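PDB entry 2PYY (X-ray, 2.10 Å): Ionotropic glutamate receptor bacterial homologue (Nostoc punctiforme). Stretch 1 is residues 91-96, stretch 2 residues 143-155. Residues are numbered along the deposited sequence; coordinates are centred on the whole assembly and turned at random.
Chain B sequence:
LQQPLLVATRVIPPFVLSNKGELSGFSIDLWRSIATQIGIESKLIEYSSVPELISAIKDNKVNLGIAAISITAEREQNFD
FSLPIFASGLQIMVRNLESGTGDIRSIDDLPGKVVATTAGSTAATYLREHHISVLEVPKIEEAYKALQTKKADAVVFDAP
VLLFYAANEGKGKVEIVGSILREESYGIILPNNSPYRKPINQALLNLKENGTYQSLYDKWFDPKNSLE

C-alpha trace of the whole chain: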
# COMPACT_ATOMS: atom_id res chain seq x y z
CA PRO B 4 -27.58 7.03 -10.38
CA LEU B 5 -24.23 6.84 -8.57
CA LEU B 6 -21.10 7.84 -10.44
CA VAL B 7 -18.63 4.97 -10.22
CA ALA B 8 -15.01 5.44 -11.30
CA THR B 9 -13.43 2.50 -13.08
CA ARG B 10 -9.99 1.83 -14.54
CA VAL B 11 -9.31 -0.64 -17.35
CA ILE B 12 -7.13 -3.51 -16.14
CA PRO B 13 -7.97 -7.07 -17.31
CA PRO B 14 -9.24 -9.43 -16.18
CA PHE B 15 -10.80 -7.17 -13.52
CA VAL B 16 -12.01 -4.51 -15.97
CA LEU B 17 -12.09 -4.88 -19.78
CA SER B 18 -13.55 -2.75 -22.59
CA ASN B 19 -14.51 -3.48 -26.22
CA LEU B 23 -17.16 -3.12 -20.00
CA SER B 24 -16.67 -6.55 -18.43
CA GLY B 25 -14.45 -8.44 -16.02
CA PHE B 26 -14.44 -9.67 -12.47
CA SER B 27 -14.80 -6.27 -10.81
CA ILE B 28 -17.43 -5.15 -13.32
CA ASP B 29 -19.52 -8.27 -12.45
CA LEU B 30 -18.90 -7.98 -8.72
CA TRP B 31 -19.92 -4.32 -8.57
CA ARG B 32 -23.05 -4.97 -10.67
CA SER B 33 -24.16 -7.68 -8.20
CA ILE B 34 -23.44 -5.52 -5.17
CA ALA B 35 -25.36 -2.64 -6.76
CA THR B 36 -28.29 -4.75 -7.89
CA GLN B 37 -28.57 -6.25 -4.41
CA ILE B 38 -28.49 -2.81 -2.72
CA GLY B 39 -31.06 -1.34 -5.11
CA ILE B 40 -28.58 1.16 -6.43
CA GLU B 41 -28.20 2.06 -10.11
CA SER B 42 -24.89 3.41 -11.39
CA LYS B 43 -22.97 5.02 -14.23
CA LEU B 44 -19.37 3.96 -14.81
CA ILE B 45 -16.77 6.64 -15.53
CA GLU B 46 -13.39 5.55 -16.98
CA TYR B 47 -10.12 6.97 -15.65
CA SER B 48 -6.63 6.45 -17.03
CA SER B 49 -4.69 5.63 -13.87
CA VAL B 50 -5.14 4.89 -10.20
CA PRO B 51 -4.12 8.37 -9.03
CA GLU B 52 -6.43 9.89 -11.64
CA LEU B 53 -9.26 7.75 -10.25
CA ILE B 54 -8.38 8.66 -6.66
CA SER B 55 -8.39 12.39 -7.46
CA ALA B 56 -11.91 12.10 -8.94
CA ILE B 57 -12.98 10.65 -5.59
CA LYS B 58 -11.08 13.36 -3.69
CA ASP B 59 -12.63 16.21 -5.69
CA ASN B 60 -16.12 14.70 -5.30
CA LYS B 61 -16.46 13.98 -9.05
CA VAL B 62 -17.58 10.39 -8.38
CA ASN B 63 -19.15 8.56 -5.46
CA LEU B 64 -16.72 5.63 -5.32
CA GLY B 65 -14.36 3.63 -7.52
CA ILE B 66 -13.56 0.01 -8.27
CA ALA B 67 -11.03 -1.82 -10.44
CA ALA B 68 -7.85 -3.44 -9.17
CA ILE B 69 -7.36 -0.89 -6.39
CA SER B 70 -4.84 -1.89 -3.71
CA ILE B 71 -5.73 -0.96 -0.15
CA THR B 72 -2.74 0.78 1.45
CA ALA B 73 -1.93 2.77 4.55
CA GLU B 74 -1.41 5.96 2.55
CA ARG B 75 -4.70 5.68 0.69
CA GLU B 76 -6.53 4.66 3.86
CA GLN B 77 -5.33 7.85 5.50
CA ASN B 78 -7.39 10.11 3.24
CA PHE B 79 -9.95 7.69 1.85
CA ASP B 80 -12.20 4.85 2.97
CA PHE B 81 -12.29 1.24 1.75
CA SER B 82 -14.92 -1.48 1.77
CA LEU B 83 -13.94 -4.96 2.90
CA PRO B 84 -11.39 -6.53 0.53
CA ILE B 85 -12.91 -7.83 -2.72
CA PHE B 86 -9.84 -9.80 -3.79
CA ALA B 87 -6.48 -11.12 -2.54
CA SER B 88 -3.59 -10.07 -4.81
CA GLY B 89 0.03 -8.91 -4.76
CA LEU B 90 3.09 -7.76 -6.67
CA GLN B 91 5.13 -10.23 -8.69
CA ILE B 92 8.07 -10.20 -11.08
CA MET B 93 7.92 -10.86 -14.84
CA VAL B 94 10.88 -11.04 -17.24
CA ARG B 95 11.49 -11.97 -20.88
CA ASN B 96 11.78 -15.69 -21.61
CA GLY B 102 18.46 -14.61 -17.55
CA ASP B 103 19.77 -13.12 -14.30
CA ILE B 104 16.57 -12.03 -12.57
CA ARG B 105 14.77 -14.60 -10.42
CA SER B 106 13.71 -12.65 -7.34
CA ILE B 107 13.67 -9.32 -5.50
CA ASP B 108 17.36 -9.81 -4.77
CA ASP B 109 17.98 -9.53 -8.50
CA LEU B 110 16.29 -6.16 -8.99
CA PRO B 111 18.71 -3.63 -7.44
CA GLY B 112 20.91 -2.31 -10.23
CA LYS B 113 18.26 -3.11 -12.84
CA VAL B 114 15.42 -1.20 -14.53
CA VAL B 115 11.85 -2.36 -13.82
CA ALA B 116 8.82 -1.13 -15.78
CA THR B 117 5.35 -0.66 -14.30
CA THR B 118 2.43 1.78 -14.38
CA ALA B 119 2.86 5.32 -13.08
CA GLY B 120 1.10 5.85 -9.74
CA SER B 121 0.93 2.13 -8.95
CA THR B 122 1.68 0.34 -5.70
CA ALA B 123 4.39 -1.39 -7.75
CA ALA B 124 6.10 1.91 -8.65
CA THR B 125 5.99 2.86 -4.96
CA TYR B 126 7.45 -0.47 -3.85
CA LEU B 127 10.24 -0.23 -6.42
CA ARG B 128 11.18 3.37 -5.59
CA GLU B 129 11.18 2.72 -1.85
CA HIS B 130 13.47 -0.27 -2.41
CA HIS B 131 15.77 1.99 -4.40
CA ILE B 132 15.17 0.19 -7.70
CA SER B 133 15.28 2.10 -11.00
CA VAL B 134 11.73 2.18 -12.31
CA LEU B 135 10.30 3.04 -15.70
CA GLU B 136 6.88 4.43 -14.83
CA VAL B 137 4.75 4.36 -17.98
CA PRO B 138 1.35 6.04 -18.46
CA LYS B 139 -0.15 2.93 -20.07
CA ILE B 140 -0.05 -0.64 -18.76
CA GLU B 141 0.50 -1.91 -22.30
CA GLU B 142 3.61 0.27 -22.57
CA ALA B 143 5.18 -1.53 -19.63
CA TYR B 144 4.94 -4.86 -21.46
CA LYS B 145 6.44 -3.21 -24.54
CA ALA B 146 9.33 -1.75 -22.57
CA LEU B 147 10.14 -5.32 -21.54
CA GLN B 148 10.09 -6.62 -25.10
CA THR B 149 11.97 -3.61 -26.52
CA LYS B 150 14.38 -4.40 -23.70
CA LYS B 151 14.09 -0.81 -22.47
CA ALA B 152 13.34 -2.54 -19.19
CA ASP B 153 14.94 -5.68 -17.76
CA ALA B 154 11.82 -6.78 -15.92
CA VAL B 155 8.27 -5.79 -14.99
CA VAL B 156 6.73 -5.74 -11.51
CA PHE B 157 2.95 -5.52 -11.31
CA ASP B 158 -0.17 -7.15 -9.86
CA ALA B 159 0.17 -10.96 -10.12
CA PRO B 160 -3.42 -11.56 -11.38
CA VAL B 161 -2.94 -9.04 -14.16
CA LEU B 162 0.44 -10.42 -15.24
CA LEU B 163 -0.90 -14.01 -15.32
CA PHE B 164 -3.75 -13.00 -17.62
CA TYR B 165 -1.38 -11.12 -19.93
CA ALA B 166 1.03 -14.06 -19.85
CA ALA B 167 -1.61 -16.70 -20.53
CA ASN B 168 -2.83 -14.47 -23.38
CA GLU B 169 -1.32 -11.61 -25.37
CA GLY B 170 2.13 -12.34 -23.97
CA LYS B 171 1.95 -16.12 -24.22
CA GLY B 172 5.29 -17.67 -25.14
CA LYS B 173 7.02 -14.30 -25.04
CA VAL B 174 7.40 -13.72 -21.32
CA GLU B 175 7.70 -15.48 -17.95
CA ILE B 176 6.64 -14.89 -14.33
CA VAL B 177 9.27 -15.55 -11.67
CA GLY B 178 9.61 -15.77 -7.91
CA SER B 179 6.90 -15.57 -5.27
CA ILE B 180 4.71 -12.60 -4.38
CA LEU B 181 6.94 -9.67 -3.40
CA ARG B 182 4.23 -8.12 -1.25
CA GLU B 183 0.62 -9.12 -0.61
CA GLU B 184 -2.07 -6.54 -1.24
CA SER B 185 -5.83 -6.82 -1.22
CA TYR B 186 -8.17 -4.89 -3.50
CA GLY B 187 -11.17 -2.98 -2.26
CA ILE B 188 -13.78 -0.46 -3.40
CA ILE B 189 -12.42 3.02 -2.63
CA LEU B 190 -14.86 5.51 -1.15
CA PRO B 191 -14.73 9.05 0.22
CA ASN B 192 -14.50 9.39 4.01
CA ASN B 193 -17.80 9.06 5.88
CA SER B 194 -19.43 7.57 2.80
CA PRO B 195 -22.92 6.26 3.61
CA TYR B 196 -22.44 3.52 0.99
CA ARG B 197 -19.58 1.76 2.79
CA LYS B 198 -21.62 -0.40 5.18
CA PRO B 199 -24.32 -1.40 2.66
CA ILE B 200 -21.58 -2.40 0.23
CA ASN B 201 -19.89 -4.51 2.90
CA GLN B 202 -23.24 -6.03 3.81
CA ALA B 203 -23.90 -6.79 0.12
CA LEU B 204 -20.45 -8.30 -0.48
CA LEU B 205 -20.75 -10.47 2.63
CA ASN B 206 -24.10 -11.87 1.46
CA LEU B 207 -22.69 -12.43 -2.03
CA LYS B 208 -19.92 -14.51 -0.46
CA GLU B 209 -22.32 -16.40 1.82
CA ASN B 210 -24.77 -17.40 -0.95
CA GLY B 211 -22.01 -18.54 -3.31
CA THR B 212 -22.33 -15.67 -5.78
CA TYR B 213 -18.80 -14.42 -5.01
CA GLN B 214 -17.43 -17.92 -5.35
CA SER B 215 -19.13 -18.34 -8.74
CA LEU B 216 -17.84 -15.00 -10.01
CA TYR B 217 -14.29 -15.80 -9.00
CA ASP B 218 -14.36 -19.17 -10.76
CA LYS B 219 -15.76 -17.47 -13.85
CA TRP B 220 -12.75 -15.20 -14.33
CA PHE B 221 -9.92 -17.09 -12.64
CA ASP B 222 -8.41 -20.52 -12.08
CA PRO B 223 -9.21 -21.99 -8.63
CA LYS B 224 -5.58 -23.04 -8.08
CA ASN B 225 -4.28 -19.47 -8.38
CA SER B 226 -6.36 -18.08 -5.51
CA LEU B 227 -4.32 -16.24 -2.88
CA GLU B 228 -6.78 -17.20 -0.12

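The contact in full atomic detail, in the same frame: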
# COMPACT_ATOMS: atom_id res chain seq x y z
N GLN B 91 4.30 -9.11 -8.26
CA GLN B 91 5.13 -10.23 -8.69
C GLN B 91 6.04 -9.77 -9.82
O GLN B 91 5.78 -8.76 -10.46
CB GLN B 91 4.24 -11.38 -9.15
CG GLN B 91 4.98 -12.71 -9.28
CD GLN B 91 4.07 -13.89 -9.01
OE1 GLN B 91 2.96 -13.97 -9.55
NE2 GLN B 91 4.52 -14.82 -8.17
N ILE B 92 7.11 -10.53 -10.04
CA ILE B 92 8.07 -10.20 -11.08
C ILE B 92 7.82 -10.95 -12.38
O ILE B 92 7.38 -12.11 -12.37
CB ILE B 92 9.52 -10.51 -10.60
CG1 ILE B 92 9.79 -9.84 -9.25
CG2 ILE B 92 10.52 -10.02 -11.63
CD1 ILE B 92 11.14 -10.19 -8.64
N MET B 93 8.07 -10.28 -13.51
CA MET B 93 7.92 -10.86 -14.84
C MET B 93 9.08 -10.40 -15.72
O MET B 93 9.38 -9.21 -15.79
CB MET B 93 6.59 -10.42 -15.48
CG MET B 93 6.40 -10.92 -16.90
SD MET B 93 4.79 -10.53 -17.63
CE MET B 93 5.07 -8.78 -18.16
N VAL B 94 9.75 -11.35 -16.37
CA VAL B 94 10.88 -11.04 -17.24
C VAL B 94 10.70 -11.72 -18.59
O VAL B 94 9.81 -12.54 -18.76
CB VAL B 94 12.22 -11.50 -16.62
CG1 VAL B 94 12.48 -10.78 -15.29
CG2 VAL B 94 12.21 -13.00 -16.40
N ARG B 95 11.55 -11.36 -19.55
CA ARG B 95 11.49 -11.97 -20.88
C ARG B 95 11.98 -13.41 -20.81
O ARG B 95 12.90 -13.72 -20.06
CB ARG B 95 12.36 -11.19 -21.87
CG ARG B 95 11.67 -9.99 -22.48
CD ARG B 95 12.60 -9.22 -23.42
NE ARG B 95 13.49 -8.33 -22.69
CZ ARG B 95 14.64 -8.69 -22.14
NH1 ARG B 95 15.07 -9.94 -22.24
NH2 ARG B 95 15.36 -7.80 -21.47
N ASN B 96 11.37 -14.29 -21.60
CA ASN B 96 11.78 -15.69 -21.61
C ASN B 96 12.86 -15.92 -22.65
O ASN B 96 14.05 -16.00 -22.33
CB ASN B 96 10.57 -16.59 -21.91
CG ASN B 96 9.86 -16.21 -23.19
OD1 ASN B 96 8.92 -16.89 -23.61
ND2 ASN B 96 10.30 -15.13 -23.81
N ALA B 143 4.24 -0.88 -20.53
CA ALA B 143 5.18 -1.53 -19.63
C ALA B 143 5.60 -2.85 -20.26
O ALA B 143 6.78 -3.19 -20.26
CB ALA B 143 4.53 -1.77 -18.27
N TYR B 144 4.64 -3.59 -20.80
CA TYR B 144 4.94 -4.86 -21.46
C TYR B 144 5.86 -4.63 -22.65
O TYR B 144 6.77 -5.43 -22.91
CB TYR B 144 3.64 -5.52 -21.93
CG TYR B 144 2.66 -5.79 -20.81
CD1 TYR B 144 1.30 -5.91 -21.07
CD2 TYR B 144 3.10 -5.90 -19.50
CE1 TYR B 144 0.39 -6.13 -20.03
CE2 TYR B 144 2.20 -6.12 -18.46
CZ TYR B 144 0.85 -6.22 -18.73
OH TYR B 144 -0.04 -6.40 -17.69
N LYS B 145 5.61 -3.55 -23.39
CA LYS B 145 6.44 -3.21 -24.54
C LYS B 145 7.87 -2.95 -24.10
O LYS B 145 8.81 -3.50 -24.66
CB LYS B 145 5.91 -1.95 -25.23
CG LYS B 145 5.08 -2.20 -26.47
CD LYS B 145 3.59 -2.29 -26.16
CE LYS B 145 2.77 -2.19 -27.43
NZ LYS B 145 1.31 -2.10 -27.17
N ALA B 146 8.02 -2.09 -23.10
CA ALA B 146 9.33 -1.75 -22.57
C ALA B 146 10.15 -3.00 -22.27
O ALA B 146 11.37 -3.00 -22.40
CB ALA B 146 9.18 -0.90 -21.32
N LEU B 147 9.46 -4.06 -21.85
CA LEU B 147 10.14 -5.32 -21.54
C LEU B 147 10.62 -5.97 -22.83
O LEU B 147 11.76 -6.41 -22.93
CB LEU B 147 9.20 -6.27 -20.79
CG LEU B 147 9.79 -7.64 -20.38
CD1 LEU B 147 10.94 -7.44 -19.41
CD2 LEU B 147 8.70 -8.49 -19.75
N GLN B 148 9.74 -6.03 -23.82
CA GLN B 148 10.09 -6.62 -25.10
C GLN B 148 11.21 -5.81 -25.77
O GLN B 148 12.24 -6.36 -26.15
CB GLN B 148 8.87 -6.70 -26.01
CG GLN B 148 7.75 -7.55 -25.44
CD GLN B 148 8.22 -8.95 -25.09
OE1 GLN B 148 8.74 -9.68 -25.94
NE2 GLN B 148 8.05 -9.33 -23.83
N THR B 149 10.99 -4.51 -25.90
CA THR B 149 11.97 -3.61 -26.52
C THR B 149 13.28 -3.63 -25.74
O THR B 149 14.28 -3.07 -26.18
CB THR B 149 11.46 -2.16 -26.52
OG1 THR B 149 10.12 -2.12 -27.03
CG2 THR B 149 12.34 -1.28 -27.40
N LYS B 150 13.24 -4.28 -24.59
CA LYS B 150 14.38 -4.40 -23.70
C LYS B 150 14.72 -3.10 -22.99
O LYS B 150 15.73 -3.01 -22.29
CB LYS B 150 15.61 -4.91 -24.46
CG LYS B 150 15.76 -6.41 -24.39
CD LYS B 150 17.16 -6.84 -24.83
CE LYS B 150 17.47 -8.26 -24.37
NZ LYS B 150 16.49 -9.26 -24.90
N LYS B 151 13.87 -2.09 -23.15
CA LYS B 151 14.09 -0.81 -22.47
C LYS B 151 14.14 -1.10 -20.98
O LYS B 151 14.82 -0.43 -20.21
CB LYS B 151 12.95 0.17 -22.77
CG LYS B 151 12.71 0.41 -24.25
CD LYS B 151 11.64 1.47 -24.46
CE LYS B 151 11.37 1.70 -25.94
NZ LYS B 151 10.53 2.91 -26.18
N ALA B 152 13.39 -2.12 -20.58
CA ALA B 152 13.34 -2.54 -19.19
C ALA B 152 13.82 -3.98 -19.12
O ALA B 152 13.63 -4.75 -20.06
CB ALA B 152 11.92 -2.42 -18.65
N ASP B 153 14.42 -4.34 -17.99
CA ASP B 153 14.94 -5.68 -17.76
C ASP B 153 13.84 -6.61 -17.26
O ASP B 153 13.83 -7.81 -17.56
CB ASP B 153 16.06 -5.62 -16.72
CG ASP B 153 17.17 -4.66 -17.11
OD1 ASP B 153 17.70 -3.94 -16.22
OD2 ASP B 153 17.52 -4.64 -18.32
N ALA B 154 12.93 -6.04 -16.49
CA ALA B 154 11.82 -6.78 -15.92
C ALA B 154 10.61 -5.88 -15.70
O ALA B 154 10.68 -4.67 -15.89
CB ALA B 154 12.23 -7.41 -14.60
N VAL B 155 9.51 -6.50 -15.29
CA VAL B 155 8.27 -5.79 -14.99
C VAL B 155 7.75 -6.29 -13.65
O VAL B 155 7.78 -7.49 -13.38
CB VAL B 155 7.19 -6.05 -16.06
CG1 VAL B 155 5.87 -5.45 -15.62
CG2 VAL B 155 7.61 -5.49 -17.39
O HOH W 1 14.02 -9.96 -19.12

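Two positive charges meet where these stretches join: Arg-95 NH1 lies 3.1 Å from Lys-150 NZ, which sits over one face of the guanidinium. Both are donors and carry like charge, so no hydrogen bond joins them and the approach is unfavourable in itself; what accompanies it is a hydrogen bond on the guanidinium edge, where Arg-95 NE donates to Leu-147 O at 2.6 Å. The arginine thus illustrates a general principle, that a long side chain can carry a polar group to a backbone carbonyl of a helix while its aliphatic part covers an apolar neighbour: Arg-95 CG packs 3.7 Å from Leu-147 CG. A water ties the same corner together, accepting from Arg-95 N (2.9 Å) and donating to Asp-153 O (2.7 Å).

Beyond this corner the chains pair as antiparallel strands. Met-93 N donates to Val-155 O and Val-155 N to Met-93 O, both at 2.8 Å. Side chains alternate across the sheet. On one face, Val-94 CG1 rests 3.4 Å from Ala-154 CB, a tight contact between two methyls; alanine's single methyl suits so narrow a space. On the other, buried Met-93 extends with chi1 and chi2 both t, then turns at chi3 (p), bringing CE within 3.7 Å of Tyr-144 CD2 and 4.0 Å of both Leu-147 CD2 and Val-155 CB. Its unbranched, flexible chain suits this bridge from strand to helix. Altogether 549 Å² is buried, both sides summed.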